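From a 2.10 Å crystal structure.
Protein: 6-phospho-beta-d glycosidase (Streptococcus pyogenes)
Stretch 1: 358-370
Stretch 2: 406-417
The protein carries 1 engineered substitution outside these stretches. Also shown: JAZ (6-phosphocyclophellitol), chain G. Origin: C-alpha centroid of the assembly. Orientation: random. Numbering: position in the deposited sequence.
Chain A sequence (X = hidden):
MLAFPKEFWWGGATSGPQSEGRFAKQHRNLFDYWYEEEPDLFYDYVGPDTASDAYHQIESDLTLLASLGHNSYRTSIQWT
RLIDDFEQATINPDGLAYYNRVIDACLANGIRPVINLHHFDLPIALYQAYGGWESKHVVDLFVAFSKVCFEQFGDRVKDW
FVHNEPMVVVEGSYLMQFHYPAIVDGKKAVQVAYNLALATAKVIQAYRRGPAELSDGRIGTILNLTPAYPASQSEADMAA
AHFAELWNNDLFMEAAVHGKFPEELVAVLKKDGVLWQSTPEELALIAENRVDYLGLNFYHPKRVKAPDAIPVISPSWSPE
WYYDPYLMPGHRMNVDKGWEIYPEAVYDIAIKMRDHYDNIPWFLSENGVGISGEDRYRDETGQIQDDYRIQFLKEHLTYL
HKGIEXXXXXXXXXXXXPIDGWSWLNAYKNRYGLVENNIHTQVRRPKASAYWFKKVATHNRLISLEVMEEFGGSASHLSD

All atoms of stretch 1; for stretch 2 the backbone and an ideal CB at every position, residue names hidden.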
# COMPACT_ATOMS: atom_id res chain seq x y z
N ASP A 358 17.19 -9.34 -8.45
CA ASP A 358 17.94 -8.88 -9.61
C ASP A 358 18.22 -7.39 -9.51
O ASP A 358 18.35 -6.71 -10.51
CB ASP A 358 17.15 -9.14 -10.88
CG ASP A 358 16.78 -10.57 -11.04
OD1 ASP A 358 17.61 -11.43 -10.77
OD2 ASP A 358 15.65 -10.87 -11.44
N ASN A 359 18.27 -6.88 -8.29
CA ASN A 359 18.32 -5.45 -8.09
C ASN A 359 17.43 -4.60 -9.01
O ASN A 359 17.84 -3.48 -9.37
CB ASN A 359 19.78 -4.99 -8.24
CG ASN A 359 20.14 -3.84 -7.33
OD1 ASN A 359 19.46 -3.51 -6.34
ND2 ASN A 359 21.25 -3.24 -7.64
N ILE A 360 16.23 -5.07 -9.37
CA ILE A 360 15.36 -4.20 -10.12
C ILE A 360 15.02 -2.85 -9.39
O ILE A 360 15.16 -2.72 -8.17
CB ILE A 360 14.03 -4.84 -10.51
CG1 ILE A 360 13.22 -5.24 -9.30
CG2 ILE A 360 14.24 -6.03 -11.46
CD1 ILE A 360 11.78 -5.41 -9.70
N PRO A 361 14.51 -1.88 -10.15
CA PRO A 361 14.22 -0.63 -9.42
C PRO A 361 13.07 -0.74 -8.42
O PRO A 361 12.06 -1.41 -8.70
CB PRO A 361 13.92 0.40 -10.53
CG PRO A 361 14.39 -0.25 -11.83
CD PRO A 361 14.38 -1.73 -11.62
N TRP A 362 13.22 -0.05 -7.29
CA TRP A 362 12.16 -0.01 -6.28
C TRP A 362 12.27 1.28 -5.49
O TRP A 362 13.34 1.88 -5.46
CB TRP A 362 12.29 -1.24 -5.35
CG TRP A 362 13.53 -1.22 -4.50
CD1 TRP A 362 14.79 -1.59 -4.90
CD2 TRP A 362 13.65 -0.81 -3.13
NE1 TRP A 362 15.68 -1.44 -3.87
CE2 TRP A 362 15.01 -0.96 -2.77
CE3 TRP A 362 12.75 -0.33 -2.17
CZ2 TRP A 362 15.49 -0.65 -1.49
CZ3 TRP A 362 13.22 -0.02 -0.90
CH2 TRP A 362 14.58 -0.19 -0.58
N PHE A 363 11.17 1.72 -4.90
CA PHE A 363 11.19 2.79 -3.90
C PHE A 363 10.41 2.46 -2.61
O PHE A 363 9.52 1.61 -2.60
CB PHE A 363 10.70 4.10 -4.48
CG PHE A 363 9.22 4.22 -4.62
CD1 PHE A 363 8.51 3.38 -5.45
CD2 PHE A 363 8.52 5.25 -3.95
CE1 PHE A 363 7.16 3.58 -5.61
CE2 PHE A 363 7.17 5.40 -4.10
CZ PHE A 363 6.49 4.58 -4.96
N LEU A 364 10.76 3.12 -1.52
CA LEU A 364 10.11 2.86 -0.26
C LEU A 364 8.86 3.69 -0.29
O LEU A 364 8.90 4.91 -0.09
CB LEU A 364 11.00 3.24 0.89
CG LEU A 364 10.50 2.96 2.32
CD1 LEU A 364 10.06 1.52 2.47
CD2 LEU A 364 11.64 3.23 3.29
N SER A 365 7.75 3.01 -0.52
CA SER A 365 6.52 3.65 -0.97
C SER A 365 5.57 4.05 0.14
O SER A 365 4.56 4.78 -0.13
CB SER A 365 5.80 2.72 -1.99
OG SER A 365 5.91 1.36 -1.57
N GLU A 366 5.86 3.62 1.37
CA GLU A 366 5.00 3.99 2.50
C GLU A 366 5.82 3.80 3.77
O GLU A 366 6.12 2.70 4.15
CB GLU A 366 3.75 3.08 2.53
CG GLU A 366 2.80 3.26 3.71
CD GLU A 366 1.83 2.12 3.96
OE1 GLU A 366 2.06 0.97 3.58
OE2 GLU A 366 0.72 2.43 4.66
N ASN A 367 6.21 4.87 4.42
CA ASN A 367 6.98 4.75 5.64
C ASN A 367 6.53 5.90 6.46
O ASN A 367 6.57 6.99 5.97
CB ASN A 367 8.49 4.84 5.36
CG ASN A 367 9.31 4.83 6.61
OD1 ASN A 367 9.92 5.83 6.97
ND2 ASN A 367 9.32 3.71 7.28
N GLY A 368 6.06 5.65 7.69
CA GLY A 368 5.63 6.68 8.60
C GLY A 368 5.28 6.10 9.95
O GLY A 368 5.39 4.87 10.18
N VAL A 369 4.91 7.01 10.83
CA VAL A 369 4.58 6.69 12.23
C VAL A 369 3.33 7.48 12.65
O VAL A 369 3.20 8.69 12.38
CB VAL A 369 5.76 6.97 13.21
CG1 VAL A 369 6.14 8.44 13.27
CG2 VAL A 369 5.39 6.46 14.61
N GLY A 370 2.43 6.77 13.30
CA GLY A 370 1.12 7.25 13.66
C GLY A 370 1.01 7.37 15.18
O GLY A 370 1.39 6.43 15.89
N UNK A 406 25.20 0.53 -0.36
CA UNK A 406 25.60 -0.86 -0.52
C UNK A 406 25.20 -1.39 -1.87
O UNK A 406 25.40 -2.56 -2.15
CB UNK A 406 24.99 -1.73 0.58
N UNK A 407 24.58 -0.58 -2.72
CA UNK A 407 24.28 -1.03 -4.07
C UNK A 407 22.80 -1.28 -4.36
O UNK A 407 22.47 -1.57 -5.52
CB UNK A 407 25.06 -2.32 -4.35
N UNK A 408 21.89 -1.16 -3.36
CA UNK A 408 20.47 -1.37 -3.68
C UNK A 408 19.91 -0.29 -4.62
O UNK A 408 20.07 0.92 -4.38
CB UNK A 408 19.65 -1.40 -2.39
N UNK A 409 19.16 -0.72 -5.60
CA UNK A 409 18.62 0.16 -6.61
C UNK A 409 17.28 0.82 -6.18
O UNK A 409 16.23 0.63 -6.79
CB UNK A 409 18.43 -0.63 -7.91
N UNK A 410 17.36 1.65 -5.16
CA UNK A 410 16.24 2.44 -4.65
C UNK A 410 16.19 3.87 -5.24
O UNK A 410 17.17 4.59 -5.22
CB UNK A 410 16.33 2.52 -3.12
N UNK A 411 15.05 4.29 -5.75
CA UNK A 411 14.98 5.56 -6.48
C UNK A 411 14.06 6.53 -5.77
O UNK A 411 13.80 7.61 -6.31
CB UNK A 411 14.50 5.34 -7.92
N UNK A 412 13.56 6.21 -4.57
CA UNK A 412 12.65 7.17 -3.90
C UNK A 412 12.14 6.83 -2.51
O UNK A 412 12.30 5.70 -2.06
CB UNK A 412 11.42 7.37 -4.79
N UNK A 413 11.50 7.81 -1.85
CA UNK A 413 10.99 7.68 -0.49
C UNK A 413 9.73 8.50 -0.35
O UNK A 413 9.70 9.70 -0.63
CB UNK A 413 12.03 8.12 0.54
N UNK A 414 8.65 7.84 -0.00
CA UNK A 414 7.36 8.46 0.19
C UNK A 414 6.95 8.25 1.70
O UNK A 414 6.83 7.14 2.19
CB UNK A 414 6.33 7.87 -0.78
N UNK A 415 6.68 9.34 2.38
CA UNK A 415 6.18 9.36 3.72
C UNK A 415 4.66 9.02 3.69
O UNK A 415 3.87 9.64 2.98
CB UNK A 415 6.45 10.72 4.37
N UNK A 416 4.26 8.05 4.51
CA UNK A 416 2.86 7.92 4.88
C UNK A 416 2.50 8.82 6.09
O UNK A 416 3.07 8.57 7.17
CB UNK A 416 2.55 6.46 5.20
N UNK A 417 2.14 10.06 5.81
CA UNK A 417 1.18 10.48 4.81
C UNK A 417 1.35 12.01 4.75
O UNK A 417 1.69 12.63 5.76
CB UNK A 417 -0.25 10.05 5.15
C2 JAZ G . -2.55 2.81 6.17
C3 JAZ G . -2.26 2.71 4.66
C4 JAZ G . -1.49 1.44 4.34
C5 JAZ G . -0.17 1.34 5.10
C6 JAZ G . -0.40 1.55 6.58
C7 JAZ G . -1.20 2.82 6.88
C8 JAZ G . -1.29 3.10 8.38
O9 JAZ G . -2.01 2.02 8.97
P10 JAZ G . -2.90 2.30 10.26
O11 JAZ G . -3.52 0.98 10.55
O12 JAZ G . -3.75 3.49 10.08
O13 JAZ G . -1.96 2.70 11.31
O14 JAZ G . -1.01 0.39 7.14
O15 JAZ G . -3.21 4.04 6.49
O16 JAZ G . -3.50 2.67 4.01
O17 JAZ G . -1.26 1.35 2.94

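The strands of the two stretches run parallel, with axes 4.4 Å apart at closest approach and 22° between their directions; two bulges shift the register, so each position is judged from its own contacts.

Position 406 has nothing of stretch 1 within 5.5 Å of its ideal CB, so the contact sets no preference; it is Ala406. Position 407 has phi 109° and psi -4°, where a CB would jam against the preceding carbonyl O. Glycine is called for, and Gly407 closes a Schellman motif; its O accepts from Asn359 ND2 at 3.0 Å.

At 408 the ideal CB lies 4.2 Å from Trp362 NE1, an indole donor. A short side chain with an acceptor, such as serine, threonine or aspartate, would suit. Ser408 is found, and Trp362 NE1 donates to Ser408 OG at 2.9 Å.

At 409 CA-to-CB points toward stretch 1, and the ideal CB sits 3.3 Å from Asn359 O and 3.9 Å from Ile360 O. Two carbonyls favour a donor, as in asparagine, serine or glutamine. The deposited Asn409 sends ND2 to Asn359 O (2.9 Å, 162°), while its backbone N donates to Asn359 OD1 at 2.9 Å.

The ideal CB of 410 is 3.7 Å from Trp362 CZ2, on the same sheet face as the Trp362 side chain. Small or medium apolar residues fit: alanine, cysteine, valine. Cys410 places CB 4.0 Å and SG 4.1 Å from the centroid of the six-membered ring of Trp362, both over one face.

Position 411 points sideways, its ideal CB 5.3 Å from Phe363 CB, leaving room for a long apolar or aromatic group to reach back across Phe363 and beside Pro361. Phe411, with chi1 at 61°, does so: Phe363 CB lies over its ring, 3.9 Å from the centroid, and Phe411 CD2 meets Pro361 CB at 3.8 Å.

At 412 an ideal CB would stand a tight 3.4 Å from Phe363 CB, which favours glycine without proving it. Gly412 leaves that space free, and Gly412 O accepts from Leu364 N at 3.1 Å.

Position 413 shares a sheet face with Leu364, and Asn367 offers a polar amide farther along. Apolar residues would serve, but a long one with a polar tip could use both. Tyr413 packs CD1 against Leu364 CD2 (3.8 Å) and donates from OH to Asn367 OD1 (2.7 Å).

The ideal CB of 414 points toward stretch 1, 3.6 Å from Ser365 O and 4.2 Å from Phe363 CE2; an aromatic or polar ring suits. His414 presents its face to the edge of Phe363, and a water joins His414 ND1 and Ser365 O, 2.7 Å from each.

At 415 CA-to-CB points away overall, though the ideal CB is 4.1 Å from Asn367 O; many side chains would do, and Val415 is found.

At 416 CA-to-CB points toward stretch 1, and the ideal CB is 3.5 Å from Glu366 CG, an aliphatic carbon; apolar or aromatic groups would suit, and a flat ring could also lie beside JAZ. In the deposited Trp416, Glu366 OE2, covalently bonded to JAZ C5, lies over one face of the ring, as does JAZ C3.

The ideal CB of 417 has nothing of stretch 1 within 5.5 Å, so this contact sets no preference; it is Thr417.

Stretch 2 406-417: AGSNCFGYHVWT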
# COMPACT_ATOMS: atom_id res chain seq x y z
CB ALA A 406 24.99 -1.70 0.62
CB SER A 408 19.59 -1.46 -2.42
OG SER A 408 18.33 -2.02 -2.76
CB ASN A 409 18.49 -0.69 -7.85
CG ASN A 409 18.18 0.08 -9.12
OD1 ASN A 409 18.33 1.25 -9.20
ND2 ASN A 409 17.73 -0.63 -10.11
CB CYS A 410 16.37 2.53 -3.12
SG CYS A 410 15.02 3.44 -2.39
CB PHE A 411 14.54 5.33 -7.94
CG PHE A 411 13.17 4.71 -8.08
CD1 PHE A 411 12.01 5.49 -7.98
CD2 PHE A 411 13.02 3.33 -8.25
CE1 PHE A 411 10.73 4.94 -8.10
CE2 PHE A 411 11.75 2.77 -8.42
CZ PHE A 411 10.60 3.58 -8.33
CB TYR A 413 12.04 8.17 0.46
CG TYR A 413 11.65 8.14 1.91
CD1 TYR A 413 11.62 6.96 2.64
CD2 TYR A 413 11.31 9.29 2.56
CE1 TYR A 413 11.29 6.96 3.97
CE2 TYR A 413 10.99 9.29 3.88
CZ TYR A 413 10.96 8.14 4.58
OH TYR A 413 10.59 8.23 5.91
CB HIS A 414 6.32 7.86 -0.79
CG HIS A 414 6.20 8.56 -2.11
ND1 HIS A 414 5.17 8.33 -2.98
CD2 HIS A 414 6.98 9.51 -2.69
CE1 HIS A 414 5.31 9.10 -4.04
NE2 HIS A 414 6.40 9.83 -3.88
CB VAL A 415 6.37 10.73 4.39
CG1 VAL A 415 5.83 10.64 5.82
CG2 VAL A 415 7.84 11.14 4.42
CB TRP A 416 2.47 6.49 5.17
CG TRP A 416 0.98 6.42 5.27
CD1 TRP A 416 0.19 6.65 6.40
CD2 TRP A 416 0.13 6.18 4.23
NE1 TRP A 416 -1.14 6.58 6.06
CE2 TRP A 416 -1.21 6.26 4.74
CE3 TRP A 416 0.33 5.86 2.89
CZ2 TRP A 416 -2.31 6.07 3.94
CZ3 TRP A 416 -0.77 5.65 2.09
CH2 TRP A 416 -2.07 5.73 2.60
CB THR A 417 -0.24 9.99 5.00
OG1 THR A 417 -0.92 10.11 3.75
CG2 THR A 417 -0.93 10.79 6.08
O HOH W 1 4.11 5.84 -2.58
O HOH W 2 4.36 9.81 9.42
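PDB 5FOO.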